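Putative iron-uptake ABC transport system,periplasmic iron-binding protein (Campylobacter jejuni, PDB 3E13) binds ferric iron in the periplasm and probably hands it to an ABC transporter for uptake into the cell. Local coordinates at residues R102-I116 / V186-Y199. Sequence-based numbering, arbitrary orientation.
With FE (Fe (III) ion), chain B.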
loop_
_atom_site.group_PDB
_atom_site.type_symbol
_atom_site.label_atom_id
_atom_site.label_comp_id
_atom_site.label_asym_id
_atom_site.label_seq_id
_atom_site.Cartn_x
_atom_site.Cartn_y
_atom_site.Cartn_z
ATOM N N ARG A 102 -5.916 -1.543 -0.905
ATOM C CA ARG A 102 -5.758 -0.283 -1.654
ATOM C C ARG A 102 -5.431 -0.613 -3.113
ATOM O O ARG A 102 -4.934 -1.659 -3.396
ATOM C CB ARG A 102 -4.679 0.603 -0.998
ATOM C CG ARG A 102 -3.322 -0.098 -0.808
ATOM C CD ARG A 102 -3.110 -0.700 0.618
ATOM N NE ARG A 102 -3.148 0.314 1.653
ATOM C CZ ARG A 102 -2.226 1.247 1.906
ATOM N NH1 ARG A 102 -1.127 1.321 1.184
ATOM N NH2 ARG A 102 -2.378 2.080 2.919
ATOM N N ALA A 103 -5.745 0.276 -4.042
ATOM C CA ALA A 103 -5.517 0.048 -5.449
ATOM C C ALA A 103 -4.526 1.108 -5.974
ATOM O O ALA A 103 -4.655 2.286 -5.621
ATOM C CB ALA A 103 -6.843 0.137 -6.208
ATOM N N ARG A 104 -3.547 0.672 -6.778
ATOM C CA ARG A 104 -2.578 1.572 -7.350
ATOM C C ARG A 104 -3.075 1.893 -8.770
ATOM O O ARG A 104 -3.081 1.035 -9.676
ATOM C CB ARG A 104 -1.173 0.978 -7.326
ATOM C CG ARG A 104 -0.100 2.027 -7.553
ATOM C CD ARG A 104 1.168 1.695 -6.874
ATOM N NE ARG A 104 2.138 2.788 -6.884
ATOM C CZ ARG A 104 2.114 3.848 -6.066
ATOM N NH1 ARG A 104 1.129 3.987 -5.204
ATOM N NH2 ARG A 104 3.037 4.812 -6.130
ATOM N N ILE A 105 -3.517 3.135 -8.929
ATOM C CA ILE A 105 -4.184 3.571 -10.156
ATOM C C ILE A 105 -3.404 4.625 -10.875
ATOM O O ILE A 105 -2.295 5.017 -10.442
ATOM C CB ILE A 105 -5.644 4.032 -9.830
ATOM C CG1 ILE A 105 -5.691 5.145 -8.777
ATOM C CG2 ILE A 105 -6.430 2.792 -9.266
ATOM C CD1 ILE A 105 -5.218 6.504 -9.242
ATOM N N ILE A 106 -3.944 5.097 -11.989
ATOM C CA ILE A 106 -3.287 6.181 -12.739
ATOM C C ILE A 106 -4.235 7.380 -12.632
ATOM O O ILE A 106 -5.406 7.300 -13.023
ATOM C CB ILE A 106 -3.041 5.793 -14.187
ATOM C CG1 ILE A 106 -2.120 4.586 -14.300
ATOM C CG2 ILE A 106 -2.420 6.983 -14.985
ATOM C CD1 ILE A 106 -2.153 3.903 -15.682
ATOM N N ALA A 107 -3.744 8.475 -12.070
ATOM C CA ALA A 107 -4.575 9.660 -11.859
ATOM C C ALA A 107 -4.285 10.689 -12.953
ATOM O O ALA A 107 -3.130 10.816 -13.388
ATOM C CB ALA A 107 -4.364 10.249 -10.463
ATOM N N TYR A 108 -5.340 11.372 -13.421
ATOM C CA TYR A 108 -5.199 12.494 -14.375
ATOM C C TYR A 108 -5.908 13.735 -13.816
ATOM O O TYR A 108 -6.631 13.634 -12.831
ATOM C CB TYR A 108 -5.725 12.128 -15.749
ATOM C CG TYR A 108 -7.187 11.796 -15.771
ATOM C CD1 TYR A 108 -8.123 12.734 -16.165
ATOM C CD2 TYR A 108 -7.633 10.541 -15.417
ATOM C CE1 TYR A 108 -9.464 12.418 -16.179
ATOM C CE2 TYR A 108 -8.973 10.222 -15.450
ATOM C CZ TYR A 108 -9.884 11.186 -15.795
ATOM O OH TYR A 108 -11.256 10.887 -15.828
ATOM N N ASN A 109 -5.720 14.881 -14.470
ATOM C CA ASN A 109 -6.380 16.120 -14.067
ATOM C C ASN A 109 -7.723 16.232 -14.789
ATOM O O ASN A 109 -7.789 16.506 -15.999
ATOM C CB ASN A 109 -5.476 17.320 -14.395
ATOM C CG ASN A 109 -5.915 18.586 -13.713
ATOM O OD1 ASN A 109 -5.088 19.341 -13.122
ATOM N ND2 ASN A 109 -7.180 18.853 -13.773
ATOM N N LYS A 110 -8.798 15.981 -14.060
ATOM C CA LYS A 110 -10.125 15.971 -14.644
ATOM C C LYS A 110 -10.674 17.397 -14.895
ATOM O O LYS A 110 -11.790 17.553 -15.421
ATOM C CB LYS A 110 -11.046 15.105 -13.786
ATOM C CG LYS A 110 -11.468 15.750 -12.531
ATOM C CD LYS A 110 -12.400 14.862 -11.707
ATOM C CE LYS A 110 -12.655 15.391 -10.364
ATOM N NZ LYS A 110 -13.687 14.576 -9.552
ATOM N N ASN A 111 -9.915 18.424 -14.490
ATOM C CA ASN A 111 -10.211 19.802 -14.845
ATOM C C ASN A 111 -9.462 20.244 -16.090
ATOM O O ASN A 111 -9.387 21.429 -16.390
ATOM C CB ASN A 111 -10.047 20.727 -13.625
ATOM C CG ASN A 111 -10.996 20.334 -12.490
ATOM O OD1 ASN A 111 -12.124 19.815 -12.740
ATOM N ND2 ASN A 111 -10.579 20.564 -11.266
ATOM N N THR A 112 -8.952 19.267 -16.857
ATOM C CA THR A 112 -8.435 19.475 -18.198
ATOM C C THR A 112 -9.138 18.543 -19.158
ATOM O O THR A 112 -9.789 17.547 -18.744
ATOM C CB THR A 112 -6.922 19.197 -18.282
ATOM O OG1 THR A 112 -6.672 17.797 -18.094
ATOM C CG2 THR A 112 -6.169 19.931 -17.220
ATOM N N ASN A 113 -9.032 18.908 -20.436
ATOM C CA ASN A 113 -9.420 18.052 -21.529
ATOM C C ASN A 113 -8.181 17.259 -21.782
ATOM O O ASN A 113 -7.121 17.838 -22.090
ATOM C CB ASN A 113 -9.802 18.832 -22.774
ATOM C CG ASN A 113 -10.985 19.741 -22.540
ATOM O OD1 ASN A 113 -11.991 19.322 -21.969
ATOM N ND2 ASN A 113 -10.888 20.983 -23.035
ATOM N N ILE A 114 -8.249 15.983 -21.453
ATOM C CA ILE A 114 -7.108 15.074 -21.642
ATOM C C ILE A 114 -7.665 13.820 -22.233
ATOM O O ILE A 114 -8.676 13.296 -21.779
ATOM C CB ILE A 114 -6.308 14.799 -20.331
ATOM C CG1 ILE A 114 -5.239 13.742 -20.626
ATOM C CG2 ILE A 114 -7.239 14.429 -19.148
ATOM C CD1 ILE A 114 -4.178 13.619 -19.615
ATOM N N ASP A 115 -7.002 13.339 -23.275
ATOM C CA ASP A 115 -7.364 12.110 -23.938
ATOM C C ASP A 115 -6.741 10.959 -23.110
ATOM O O ASP A 115 -5.524 10.861 -22.957
ATOM C CB ASP A 115 -6.792 12.139 -25.367
ATOM C CG ASP A 115 -7.171 10.944 -26.167
ATOM O OD1 ASP A 115 -7.856 10.047 -25.640
ATOM O OD2 ASP A 115 -6.824 10.816 -27.367
ATOM N N ILE A 116 -7.591 10.163 -22.496
ATOM C CA ILE A 116 -7.143 9.016 -21.712
ATOM C C ILE A 116 -7.455 7.707 -22.456
ATOM O O ILE A 116 -7.268 6.615 -21.915
ATOM C CB ILE A 116 -7.813 9.040 -20.315
ATOM C CG1 ILE A 116 -9.340 8.896 -20.387
ATOM C CG2 ILE A 116 -7.459 10.313 -19.578
ATOM C CD1 ILE A 116 -10.033 8.597 -19.021
ATOM N N VAL A 186 0.291 16.660 -10.943
ATOM C CA VAL A 186 -0.842 16.598 -11.874
ATOM C C VAL A 186 -1.812 17.773 -11.758
ATOM O O VAL A 186 -2.221 18.358 -12.763
ATOM C CB VAL A 186 -1.575 15.226 -11.702
ATOM C CG1 VAL A 186 -2.930 15.170 -12.486
ATOM C CG2 VAL A 186 -0.675 14.155 -12.156
ATOM N N PHE A 187 -2.121 18.139 -10.517
ATOM C CA PHE A 187 -2.896 19.339 -10.236
ATOM C C PHE A 187 -2.259 20.578 -10.909
ATOM O O PHE A 187 -2.961 21.374 -11.508
ATOM C CB PHE A 187 -2.970 19.545 -8.734
ATOM C CG PHE A 187 -3.480 20.887 -8.345
ATOM C CD1 PHE A 187 -4.818 21.177 -8.509
ATOM C CD2 PHE A 187 -2.638 21.846 -7.805
ATOM C CE1 PHE A 187 -5.311 22.434 -8.139
ATOM C CE2 PHE A 187 -3.115 23.073 -7.444
ATOM C CZ PHE A 187 -4.453 23.374 -7.634
ATOM N N ALA A 188 -0.934 20.711 -10.817
ATOM C CA ALA A 188 -0.175 21.895 -11.212
ATOM C C ALA A 188 0.122 21.914 -12.713
ATOM O O ALA A 188 0.626 22.907 -13.227
ATOM C CB ALA A 188 1.121 21.925 -10.429
ATOM N N GLY A 189 -0.182 20.819 -13.400
ATOM C CA GLY A 189 0.048 20.673 -14.832
ATOM C C GLY A 189 1.506 20.371 -15.193
ATOM O O GLY A 189 1.933 20.637 -16.338
ATOM N N GLU A 190 2.275 19.845 -14.246
ATOM C CA GLU A 190 3.665 19.480 -14.489
ATOM C C GLU A 190 3.780 18.092 -15.145
ATOM O O GLU A 190 4.824 17.710 -15.681
ATOM C CB GLU A 190 4.526 19.534 -13.194
ATOM C CG GLU A 190 5.967 19.057 -13.456
ATOM C CD GLU A 190 7.024 19.467 -12.430
ATOM O OE1 GLU A 190 6.848 19.123 -11.244
ATOM O OE2 GLU A 190 8.090 20.086 -12.852
ATOM N N ALA A 191 2.696 17.326 -15.110
ATOM C CA ALA A 191 2.649 16.005 -15.704
ATOM C C ALA A 191 1.194 15.681 -15.943
ATOM O O ALA A 191 0.307 16.251 -15.271
ATOM C CB ALA A 191 3.250 14.980 -14.740
ATOM N N LYS A 192 0.912 14.820 -16.895
ATOM C CA LYS A 192 -0.462 14.445 -17.159
ATOM C C LYS A 192 -0.994 13.270 -16.338
ATOM O O LYS A 192 -2.193 13.217 -16.066
ATOM C CB LYS A 192 -0.645 14.101 -18.609
ATOM C CG LYS A 192 -0.393 15.308 -19.569
ATOM C CD LYS A 192 -0.625 14.869 -21.006
ATOM C CE LYS A 192 0.059 15.760 -22.032
ATOM N NZ LYS A 192 -0.790 16.906 -22.378
ATOM N N PHE A 193 -0.124 12.366 -15.927
ATOM C CA PHE A 193 -0.549 11.125 -15.278
ATOM C C PHE A 193 0.365 10.851 -14.104
ATOM O O PHE A 193 1.582 10.935 -14.242
ATOM C CB PHE A 193 -0.474 9.936 -16.241
ATOM C CG PHE A 193 -1.367 10.079 -17.470
ATOM C CD1 PHE A 193 -2.711 9.905 -17.371
ATOM C CD2 PHE A 193 -0.823 10.360 -18.707
ATOM C CE1 PHE A 193 -3.519 10.012 -18.496
ATOM C CE2 PHE A 193 -1.612 10.462 -19.834
ATOM C CZ PHE A 193 -2.973 10.309 -19.724
ATOM N N ALA A 194 -0.229 10.499 -12.968
ATOM C CA ALA A 194 0.484 10.083 -11.791
ATOM C C ALA A 194 0.121 8.665 -11.406
ATOM O O ALA A 194 -1.064 8.349 -11.339
ATOM C CB ALA A 194 0.145 10.986 -10.660
ATOM N N VAL A 195 1.120 7.869 -11.079
ATOM C CA VAL A 195 0.896 6.560 -10.453
ATOM C C VAL A 195 0.713 6.777 -8.961
ATOM O O VAL A 195 1.601 7.339 -8.299
ATOM C CB VAL A 195 2.054 5.613 -10.759
ATOM C CG1 VAL A 195 1.810 4.279 -10.103
ATOM C CG2 VAL A 195 2.274 5.462 -12.304
ATOM N N MET A 196 -0.453 6.404 -8.429
ATOM C CA MET A 196 -0.753 6.628 -7.025
ATOM C C MET A 196 -1.868 5.724 -6.463
ATOM O O MET A 196 -2.685 5.207 -7.209
ATOM C CB MET A 196 -1.128 8.106 -6.775
ATOM C CG MET A 196 -2.420 8.574 -7.467
ATOM S SD MET A 196 -2.868 10.303 -7.189
ATOM C CE MET A 196 -3.006 10.300 -5.461
ATOM N N ASN A 197 -1.917 5.586 -5.141
ATOM C CA ASN A 197 -2.913 4.764 -4.477
ATOM C C ASN A 197 -4.208 5.556 -4.288
ATOM O O ASN A 197 -4.240 6.793 -4.123
ATOM C CB ASN A 197 -2.443 4.266 -3.111
ATOM C CG ASN A 197 -1.359 3.210 -3.181
ATOM O OD1 ASN A 197 -1.178 2.515 -4.210
ATOM N ND2 ASN A 197 -0.635 3.051 -2.065
ATOM N N THR A 198 -5.311 4.834 -4.359
ATOM C CA THR A 198 -6.615 5.433 -4.316
ATOM C C THR A 198 -6.900 6.243 -3.058
ATOM O O THR A 198 -7.513 7.330 -3.122
ATOM C CB THR A 198 -7.699 4.346 -4.407
ATOM O OG1 THR A 198 -7.357 3.215 -3.563
ATOM C CG2 THR A 198 -7.876 3.785 -5.809
ATOM N N TYR A 199 -6.504 5.709 -1.901
ATOM C CA TYR A 199 -6.843 6.352 -0.629
ATOM C C TYR A 199 -6.273 7.754 -0.517
ATOM O O TYR A 199 -6.828 8.600 0.133
ATOM C CB TYR A 199 -6.475 5.481 0.588
ATOM C CG TYR A 199 -5.043 5.120 0.641
ATOM C CD1 TYR A 199 -4.137 5.952 1.268
ATOM C CD2 TYR A 199 -4.577 3.975 0.003
ATOM C CE1 TYR A 199 -2.813 5.669 1.248
ATOM C CE2 TYR A 199 -3.233 3.677 -0.013
ATOM C CZ TYR A 199 -2.363 4.507 0.623
ATOM O OH TYR A 199 -0.996 4.248 0.598
HETATM FE FE FE B . 0.462 4.994 1.872
HETATM O O HOH W 1 -3.979 15.185 -16.627
#
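Ile105 and Met196 exchange two backbone hydrogen bonds, as do Ala107 and Ala194, joining strand 97-109 antiparallel to strand 193-197; the bond from Ala107 N to Ala194 O is 2.8 Å and nearly straight (174°). Thr198 N, just past the strand, reaches Ala103 O at 2.9 Å; beyond the last direct pair, one water joins Asn109 N to Lys192 O.

The polar side chains gather at the iron end. Tyr199 OH binds the ferric ion at 2.1 Å, with the metal in the plane of the ring, and takes a straight bond from Asn197 ND2 (2.9 Å), which helps hold the phenol oxygen in place. Bent at chi2 and chi3, Arg102 folds its guanidinium against this ring, the planes 37° apart and Tyr199 CE2 3.2 Å above the guanidinium centre; its NH2 forms a salt bridge with Glu272 and bonds to Tyr12 OH. Arg104 runs extended to Asn197, where NH1 makes a weak bond to OD1, and its stronger partner is Asp179.

Apolar contacts lie on both faces of the sheet: Ala107 CB touches Met196 SD on one, and Ile106 CG2 meets Phe193 CB on the other. Ile114 CD1 lies 3.5 Å from Phe193 CZ at the ring's far end.

The pair belongs to the mixed sheet of a periplasmic solute-binding protein and carries Tyr199 to the metal, where His11, Tyr12, Tyr143 and Tyr200 complete the site. Strand 219-222 flanks 102-109, strand 134-135 flanks 193-197, and helix 142-155 packs on Val195 and Asn197.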